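PDB 6EZ3: Cyclo(L-leucyl-L-leucyl) synthase from Staphylococcus haemolyticus, which catalyses the ATP-independent formation of cyclo(L-leucyl-L-leucyl) from two molecules of leucyl-tRNA and can also incorporate other nonpolar amino acids. Local coordinates for residues 23-28 and 41-46; 130-135 and 209-214. All blocks are in the same frame, centred on the assembly; numbering follows the deposited sequence.

Both contacts belong to the single cyclodipeptide synthase fold, yet they lie on opposite sides of its centre, with their own centres 29 Å apart and their nearest atoms about 11 Å apart. Contact 1 is buried in the Rossmann-like part, where strand 22-26 runs up to S28, the probable nucleophile. Contact 2 is more peripheral and joins a helix start to the loop that precedes strand 218-225. Each lies near residues thought to bind substrate: the side chain of I27 is about 7 Å from that of Y195, while F210 and F135 lie about 4 Å, side chain to side chain, from L201 and L173, respectively.

Contact 1 of 2, residues 23-28 and 41-46; sequences VILGIS and KIIQWA
Strand 22-26, helix 36-49 and strand 52-57 form a beta-alpha-beta unit of the Rossmann-like fold expected of a HUP-clan protein, and this contact is the packing of its helix on its first strand. The segments 23-26 and 41-46 run almost exactly antiparallel, at 178°, with their axes 9.7 Å apart. Alternation along the strand decides who takes part: V23, L25 and I27 direct their CB atoms at the helix, whereas I24 turns to the other face of the sheet.

L25 carries the centre. From CB, with CG beside the backbone N and anti to the carbonyl carbon (chi1 -49°), the chain heads straight for the helix, and CG comes to rest against the methyl of A46. There it forks. The branch ending in CD1 lies 3.6 Å from A46 CB and reaches the helix backbone, 3.5 Å from I42 O, with I43 CG1 alongside. The other tip, CD2, also touches A46 CB, at 3.7 Å, and faces the edge of the W45 indole near CZ3. The two leucine methyls thus both rest on A46 CB. I42 O has its helical partner in A46 N, so this buried carbonyl is satisfied although it faces a methyl.

On one flank, V23 sets CG1 against A46 CB while CG2 approaches the indole edge; F50 meets the same indole edge-to-face. Beyond I27 comes S28, by analogy the catalytic nucleophile, whose OG is hydrogen-bonded to Y195 OH. Toward that end of the strand, I27 and I42 cross obliquely, I27 CG1 lying 3.7 Å from I42 CD1.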
ATOM      1  N   VAL A  23      -4.466  11.971   3.082  1.00 39.66           N
ATOM      2  CA  VAL A  23      -3.344  11.150   2.624  1.00 37.17           C
ATOM      3  C   VAL A  23      -3.395   9.765   3.310  1.00 43.30           C
ATOM      4  O   VAL A  23      -3.854   9.653   4.456  1.00 43.36           O
ATOM      5  CB  VAL A  23      -1.955  11.856   2.795  1.00 38.61           C
ATOM      6  CG1 VAL A  23      -1.563  12.100   4.266  1.00 36.90           C
ATOM      7  CG2 VAL A  23      -0.863  11.090   2.064  1.00 38.48           C
ATOM      8  N   ILE A  24      -2.948   8.722   2.591  1.00 39.64           N
ATOM      9  CA  ILE A  24      -2.817   7.368   3.089  1.00 39.46           C
ATOM     10  C   ILE A  24      -1.340   7.167   3.162  1.00 44.71           C
ATOM     11  O   ILE A  24      -0.646   7.295   2.151  1.00 46.28           O
ATOM     12  CB  ILE A  24      -3.502   6.275   2.204  1.00 43.01           C
ATOM     13  CG1 ILE A  24      -5.046   6.482   2.117  1.00 43.67           C
ATOM     14  CG2 ILE A  24      -3.183   4.850   2.741  1.00 43.57           C
ATOM     15  CD1 ILE A  24      -5.716   5.705   1.068  1.00 43.00           C
ATOM     16  N   LEU A  25      -0.830   6.906   4.363  1.00 40.19           N
ATOM     17  CA  LEU A  25       0.593   6.612   4.507  1.00 38.30           C
ATOM     18  C   LEU A  25       0.716   5.091   4.433  1.00 44.08           C
ATOM     19  O   LEU A  25       0.142   4.375   5.251  1.00 43.62           O
ATOM     20  CB  LEU A  25       1.204   7.147   5.815  1.00 36.86           C
ATOM     21  CG  LEU A  25       0.934   8.590   6.197  1.00 39.33           C
ATOM     22  CD1 LEU A  25       1.428   8.854   7.578  1.00 39.70           C
ATOM     23  CD2 LEU A  25       1.604   9.549   5.268  1.00 38.63           C
ATOM     24  N   GLY A  26       1.376   4.616   3.394  1.00 42.18           N
ATOM     25  CA  GLY A  26       1.623   3.202   3.217  1.00 42.10           C
ATOM     26  C   GLY A  26       2.903   2.835   3.943  1.00 49.37           C
ATOM     27  O   GLY A  26       3.992   3.316   3.578  1.00 49.07           O
ATOM     28  N   ILE A  27       2.767   1.996   5.001  1.00 46.45           N
ATOM     29  CA  ILE A  27       3.896   1.446   5.755  1.00 46.05           C
ATOM     30  C   ILE A  27       4.073  -0.042   5.362  1.00 50.94           C
ATOM     31  O   ILE A  27       3.097  -0.771   5.240  1.00 51.45           O
ATOM     32  CB  ILE A  27       3.774   1.737   7.260  1.00 49.00           C
ATOM     33  CG1 ILE A  27       3.970   3.254   7.498  1.00 48.99           C
ATOM     34  CG2 ILE A  27       4.794   0.928   8.073  1.00 49.33           C
ATOM     35  CD1 ILE A  27       3.097   3.899   8.553  1.00 46.61           C
ATOM     36  N   SER A  28       5.303  -0.438   5.049  1.00 48.48           N
ATOM     37  CA  SER A  28       5.658  -1.761   4.545  1.00 49.40           C
ATOM     38  C   SER A  28       6.285  -2.698   5.579  1.00 58.59           C
ATOM     39  O   SER A  28       7.116  -2.261   6.389  1.00 59.45           O
ATOM     40  CB  SER A  28       6.566  -1.632   3.325  1.00 51.28           C
ATOM     41  OG  SER A  28       5.825  -1.337   2.154  1.00 56.04           O
ATOM     42  N   LYS A  41       8.326  10.230  11.343  1.00 44.75           N
ATOM     43  CA  LYS A  41       8.567  11.312  10.397  1.00 45.05           C
ATOM     44  C   LYS A  41       7.366  11.483   9.481  1.00 48.83           C
ATOM     45  O   LYS A  41       6.827  12.582   9.401  1.00 51.78           O
ATOM     46  CB  LYS A  41       9.818  11.006   9.520  1.00 49.10           C
ATOM     47  CG  LYS A  41      11.050  11.844   9.843  1.00 69.86           C
ATOM     48  CD  LYS A  41      11.918  12.107   8.612  1.00 69.21           C
ATOM     49  CE  LYS A  41      13.265  12.680   8.973  1.00 73.64           C
ATOM     50  NZ  LYS A  41      14.180  11.664   9.565  1.00 82.49           N
ATOM     51  N   ILE A  42       6.945  10.401   8.795  1.00 41.64           N
ATOM     52  CA  ILE A  42       5.839  10.429   7.831  1.00 39.73           C
ATOM     53  C   ILE A  42       4.513  10.785   8.496  1.00 42.97           C
ATOM     54  O   ILE A  42       3.703  11.445   7.869  1.00 42.49           O
ATOM     55  CB  ILE A  42       5.733   9.138   6.950  1.00 41.55           C
ATOM     56  CG1 ILE A  42       5.679   7.857   7.792  1.00 40.20           C
ATOM     57  CG2 ILE A  42       6.871   9.096   5.904  1.00 42.32           C
ATOM     58  CD1 ILE A  42       5.459   6.617   7.062  1.00 45.16           C
ATOM     59  N   ILE A  43       4.297  10.367   9.758  1.00 39.06           N
ATOM     60  CA  ILE A  43       3.074  10.691  10.489  1.00 37.56           C
ATOM     61  C   ILE A  43       3.077  12.183  10.820  1.00 43.27           C
ATOM     62  O   ILE A  43       2.108  12.889  10.510  1.00 44.67           O
ATOM     63  CB  ILE A  43       2.839   9.789  11.715  1.00 39.20           C
ATOM     64  CG1 ILE A  43       2.658   8.321  11.263  1.00 38.89           C
ATOM     65  CG2 ILE A  43       1.642  10.310  12.530  1.00 38.56           C
ATOM     66  CD1 ILE A  43       1.931   7.350  12.292  1.00 45.83           C
ATOM     67  N   GLN A  44       4.187  12.674  11.384  1.00 38.46           N
ATOM     68  CA  GLN A  44       4.309  14.088  11.698  1.00 38.58           C
ATOM     69  C   GLN A  44       4.081  14.946  10.462  1.00 44.37           C
ATOM     70  O   GLN A  44       3.382  15.946  10.559  1.00 44.38           O
ATOM     71  CB  GLN A  44       5.659  14.395  12.366  1.00 40.05           C
ATOM     72  CG  GLN A  44       5.713  14.073  13.877  1.00 56.86           C
ATOM     73  CD  GLN A  44       4.674  14.772  14.741  1.00 77.52           C
ATOM     74  OE1 GLN A  44       4.216  15.900  14.452  1.00 76.06           O
ATOM     75  NE2 GLN A  44       4.277  14.103  15.827  1.00 65.52           N
ATOM     76  N   TRP A  45       4.602  14.501   9.290  1.00 42.65           N
ATOM     77  CA  TRP A  45       4.458  15.130   7.967  1.00 42.68           C
ATOM     78  C   TRP A  45       2.999  15.118   7.498  1.00 45.09           C
ATOM     79  O   TRP A  45       2.489  16.152   7.072  1.00 44.34           O
ATOM     80  CB  TRP A  45       5.353  14.431   6.916  1.00 41.76           C
ATOM     81  CG  TRP A  45       5.187  14.968   5.517  1.00 42.64           C
ATOM     82  CD1 TRP A  45       5.770  16.083   4.995  1.00 45.64           C
ATOM     83  CD2 TRP A  45       4.347  14.431   4.483  1.00 42.48           C
ATOM     84  NE1 TRP A  45       5.346  16.276   3.700  1.00 45.27           N
ATOM     85  CE2 TRP A  45       4.466  15.281   3.363  1.00 46.34           C
ATOM     86  CE3 TRP A  45       3.483  13.321   4.401  1.00 43.95           C
ATOM     87  CZ2 TRP A  45       3.767  15.055   2.171  1.00 45.60           C
ATOM     88  CZ3 TRP A  45       2.774  13.107   3.225  1.00 45.59           C
ATOM     89  CH2 TRP A  45       2.928  13.963   2.125  1.00 46.31           C
ATOM     90  N   ALA A  46       2.332  13.952   7.593  1.00 40.61           N
ATOM     91  CA  ALA A  46       0.954  13.798   7.171  1.00 39.86           C
ATOM     92  C   ALA A  46       0.147  14.738   7.993  1.00 46.72           C
ATOM     93  O   ALA A  46      -0.559  15.565   7.425  1.00 46.48           O
ATOM     94  CB  ALA A  46       0.480  12.369   7.399  1.00 39.91           C
TER

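Contact 2 of 2, residues 130-135 and 209-214; sequences NTDSNF and QFNLKM
F135 holds CG anti to its backbone N (chi1 173°), while F210 keeps CG beside its own N (chi1 -34°), and these torsions swing the two rings together between the start of helix 133-149 and the loop 209-214. They meet T-shaped: the edge of F135 points at the face of F210, F135 CD1 lying over the centre of the F210 ring, with the planes at 69° and the centroids 5.4 Å apart. The base of the F135 side chain packs too, its CB 3.7 Å from F210 CD1, and N134 ND2 meets F210 CE1 at 3.5 Å. L212 covers a face of the F135 ring, where its CD1 methyl makes a CH-pi contact 3.8 Å from the centroid, displaced toward CE1 and CZ.

D132 OD2 accepts from F135 N at 3.2 Å, approached from above the carboxylate plane, and more weakly from N134 N, so the N-cap residue that precedes the helix also holds the backbone N-H of the residue bearing the ring. D132 OD1 faces the edge of F210.

No hydrogen bond joins the two segments. Between them the grip is mainly aromatic and apolar, extended by L201 and L173, probable substrate-binding residues, beside F210 and F135; a polar tie runs from N211 ND2 to Q128 OE1 of helix 116-131, and the D132 carboxylate may favour the electropositive ring edge of F210.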
ATOM      1  N   ASN A 130      -6.445 -12.684 -14.672  1.00 67.52           N
ATOM      2  CA  ASN A 130      -6.667 -13.951 -15.367  1.00 67.91           C
ATOM      3  C   ASN A 130      -6.843 -13.778 -16.903  1.00 73.02           C
ATOM      4  O   ASN A 130      -6.269 -14.545 -17.679  1.00 71.45           O
ATOM      5  CB  ASN A 130      -7.827 -14.696 -14.730  1.00 68.52           C
ATOM      6  CG  ASN A 130      -7.636 -15.000 -13.245  1.00 96.20           C
ATOM      7  OD1 ASN A 130      -6.575 -15.483 -12.795  1.00 85.63           O
ATOM      8  ND2 ASN A 130      -8.691 -14.784 -12.455  1.00 87.52           N
ATOM      9  N   THR A 131      -7.581 -12.742 -17.329  1.00 71.09           N
ATOM     10  CA  THR A 131      -7.815 -12.442 -18.739  1.00 71.37           C
ATOM     11  C   THR A 131      -6.582 -11.767 -19.373  1.00 76.66           C
ATOM     12  O   THR A 131      -5.903 -12.427 -20.158  1.00 78.43           O
ATOM     13  CB  THR A 131      -9.137 -11.673 -18.949  1.00 80.28           C
ATOM     14  OG1 THR A 131      -9.072 -10.406 -18.309  1.00 78.73           O
ATOM     15  CG2 THR A 131     -10.361 -12.447 -18.452  1.00 78.20           C
ATOM     16  N   ASP A 132      -6.281 -10.488 -19.025  1.00 72.38           N
ATOM     17  CA  ASP A 132      -5.122  -9.713 -19.530  1.00 72.16           C
ATOM     18  C   ASP A 132      -3.778 -10.327 -19.107  1.00 77.90           C
ATOM     19  O   ASP A 132      -3.453 -10.402 -17.918  1.00 78.53           O
ATOM     20  CB  ASP A 132      -5.204  -8.219 -19.136  1.00 73.40           C
ATOM     21  CG  ASP A 132      -4.353  -7.271 -19.969  1.00 81.95           C
ATOM     22  OD1 ASP A 132      -4.841  -6.163 -20.290  1.00 84.15           O
ATOM     23  OD2 ASP A 132      -3.197  -7.634 -20.296  1.00 82.27           O
ATOM     24  N   SER A 133      -3.013 -10.772 -20.104  1.00 75.49           N
ATOM     25  CA  SER A 133      -1.710 -11.437 -19.964  1.00 75.86           C
ATOM     26  C   SER A 133      -0.620 -10.455 -19.577  1.00 76.77           C
ATOM     27  O   SER A 133       0.296 -10.808 -18.824  1.00 75.16           O
ATOM     28  CB  SER A 133      -1.328 -12.133 -21.274  1.00 81.94           C
ATOM     29  OG  SER A 133      -2.460 -12.582 -22.011  1.00 95.43           O
ATOM     30  N   ASN A 134      -0.711  -9.228 -20.129  1.00 72.56           N
ATOM     31  CA  ASN A 134       0.236  -8.136 -19.897  1.00 71.77           C
ATOM     32  C   ASN A 134       0.169  -7.691 -18.421  1.00 73.31           C
ATOM     33  O   ASN A 134       1.212  -7.541 -17.776  1.00 73.99           O
ATOM     34  CB  ASN A 134      -0.037  -6.976 -20.880  1.00 71.43           C
ATOM     35  CG  ASN A 134       0.806  -5.737 -20.694  1.00104.30           C
ATOM     36  OD1 ASN A 134       1.983  -5.794 -20.316  1.00 99.06           O
ATOM     37  ND2 ASN A 134       0.219  -4.579 -20.987  1.00100.62           N
ATOM     38  N   PHE A 135      -1.063  -7.541 -17.888  1.00 66.01           N
ATOM     39  CA  PHE A 135      -1.319  -7.150 -16.513  1.00 63.74           C
ATOM     40  C   PHE A 135      -0.775  -8.198 -15.569  1.00 64.56           C
ATOM     41  O   PHE A 135      -0.065  -7.828 -14.632  1.00 63.63           O
ATOM     42  CB  PHE A 135      -2.810  -6.892 -16.287  1.00 65.57           C
ATOM     43  CG  PHE A 135      -3.186  -6.639 -14.846  1.00 67.73           C
ATOM     44  CD1 PHE A 135      -2.838  -5.452 -14.216  1.00 71.27           C
ATOM     45  CD2 PHE A 135      -3.923  -7.570 -14.130  1.00 69.83           C
ATOM     46  CE1 PHE A 135      -3.182  -5.223 -12.883  1.00 71.72           C
ATOM     47  CE2 PHE A 135      -4.273  -7.337 -12.806  1.00 72.37           C
ATOM     48  CZ  PHE A 135      -3.906  -6.163 -12.194  1.00 70.39           C
ATOM     49  N   GLN A 209      -2.673   1.156 -20.204  1.00 56.48           N
ATOM     50  CA  GLN A 209      -2.159  -0.087 -20.761  1.00 56.33           C
ATOM     51  C   GLN A 209      -2.981  -1.297 -20.353  1.00 60.78           C
ATOM     52  O   GLN A 209      -2.779  -2.390 -20.896  1.00 59.29           O
ATOM     53  CB  GLN A 209      -0.660  -0.256 -20.457  1.00 57.45           C
ATOM     54  CG  GLN A 209       0.210   0.568 -21.406  1.00 62.51           C
ATOM     55  CD  GLN A 209       1.658   0.188 -21.347  1.00109.00           C
ATOM     56  OE1 GLN A 209       2.026  -0.995 -21.374  1.00113.35           O
ATOM     57  NE2 GLN A 209       2.526   1.187 -21.334  1.00109.02           N
ATOM     58  N   PHE A 210      -3.924  -1.099 -19.415  1.00 60.07           N
ATOM     59  CA  PHE A 210      -4.823  -2.164 -18.956  1.00 60.68           C
ATOM     60  C   PHE A 210      -6.281  -1.715 -18.912  1.00 67.09           C
ATOM     61  O   PHE A 210      -6.577  -0.527 -19.092  1.00 66.51           O
ATOM     62  CB  PHE A 210      -4.397  -2.731 -17.591  1.00 62.05           C
ATOM     63  CG  PHE A 210      -2.917  -2.795 -17.315  1.00 63.16           C
ATOM     64  CD1 PHE A 210      -2.103  -3.698 -17.990  1.00 65.51           C
ATOM     65  CD2 PHE A 210      -2.342  -1.979 -16.352  1.00 65.59           C
ATOM     66  CE1 PHE A 210      -0.736  -3.758 -17.730  1.00 66.70           C
ATOM     67  CE2 PHE A 210      -0.980  -2.058 -16.069  1.00 68.60           C
ATOM     68  CZ  PHE A 210      -0.187  -2.953 -16.755  1.00 66.90           C
ATOM     69  N   ASN A 211      -7.190  -2.669 -18.641  1.00 66.68           N
ATOM     70  CA  ASN A 211      -8.647  -2.445 -18.534  1.00 67.55           C
ATOM     71  C   ASN A 211      -9.055  -1.996 -17.124  1.00 70.18           C
ATOM     72  O   ASN A 211     -10.209  -2.157 -16.731  1.00 68.96           O
ATOM     73  CB  ASN A 211      -9.418  -3.706 -18.958  1.00 73.73           C
ATOM     74  CG  ASN A 211      -8.994  -4.256 -20.305  1.00107.06           C
ATOM     75  OD1 ASN A 211      -9.137  -3.590 -21.342  1.00 98.69           O
ATOM     76  ND2 ASN A 211      -8.427  -5.470 -20.311  1.00100.81           N
ATOM     77  N   LEU A 212      -8.087  -1.433 -16.371  1.00 67.43           N
ATOM     78  CA  LEU A 212      -8.226  -0.882 -15.019  1.00 66.67           C
ATOM     79  C   LEU A 212      -7.852   0.595 -15.046  1.00 70.42           C
ATOM     80  O   LEU A 212      -7.016   1.013 -15.853  1.00 70.54           O
ATOM     81  CB  LEU A 212      -7.326  -1.612 -14.019  1.00 66.07           C
ATOM     82  CG  LEU A 212      -7.602  -3.081 -13.786  1.00 69.90           C
ATOM     83  CD1 LEU A 212      -6.345  -3.786 -13.385  1.00 70.14           C
ATOM     84  CD2 LEU A 212      -8.646  -3.270 -12.725  1.00 71.23           C
ATOM     85  N   LYS A 213      -8.482   1.388 -14.172  1.00 66.10           N
ATOM     86  CA  LYS A 213      -8.225   2.822 -14.102  1.00 64.93           C
ATOM     87  C   LYS A 213      -8.116   3.327 -12.672  1.00 66.52           C
ATOM     88  O   LYS A 213      -8.893   2.930 -11.807  1.00 66.91           O
ATOM     89  CB  LYS A 213      -9.297   3.609 -14.879  1.00 67.46           C
ATOM     90  CG  LYS A 213      -9.103   3.580 -16.406  1.00 92.27           C
ATOM     91  CD  LYS A 213     -10.202   4.363 -17.135  1.00109.43           C
ATOM     92  CE  LYS A 213     -10.277   4.093 -18.622  1.00119.24           C
ATOM     93  NZ  LYS A 213     -11.585   4.530 -19.189  1.00121.01           N
ATOM     94  N   MET A 214      -7.144   4.205 -12.416  1.00 60.49           N
ATOM     95  CA  MET A 214      -7.033   4.822 -11.107  1.00 58.32           C
ATOM     96  C   MET A 214      -8.057   5.989 -11.092  1.00 61.16           C
ATOM     97  O   MET A 214      -7.995   6.888 -11.939  1.00 60.83           O
ATOM     98  CB  MET A 214      -5.617   5.330 -10.858  1.00 59.74           C
ATOM     99  CG  MET A 214      -5.453   5.899  -9.483  1.00 62.67           C
ATOM    100  SD  MET A 214      -3.986   6.915  -9.350  1.00 65.98           S
ATOM    101  CE  MET A 214      -2.846   5.711  -9.090  1.00 63.13           C
TER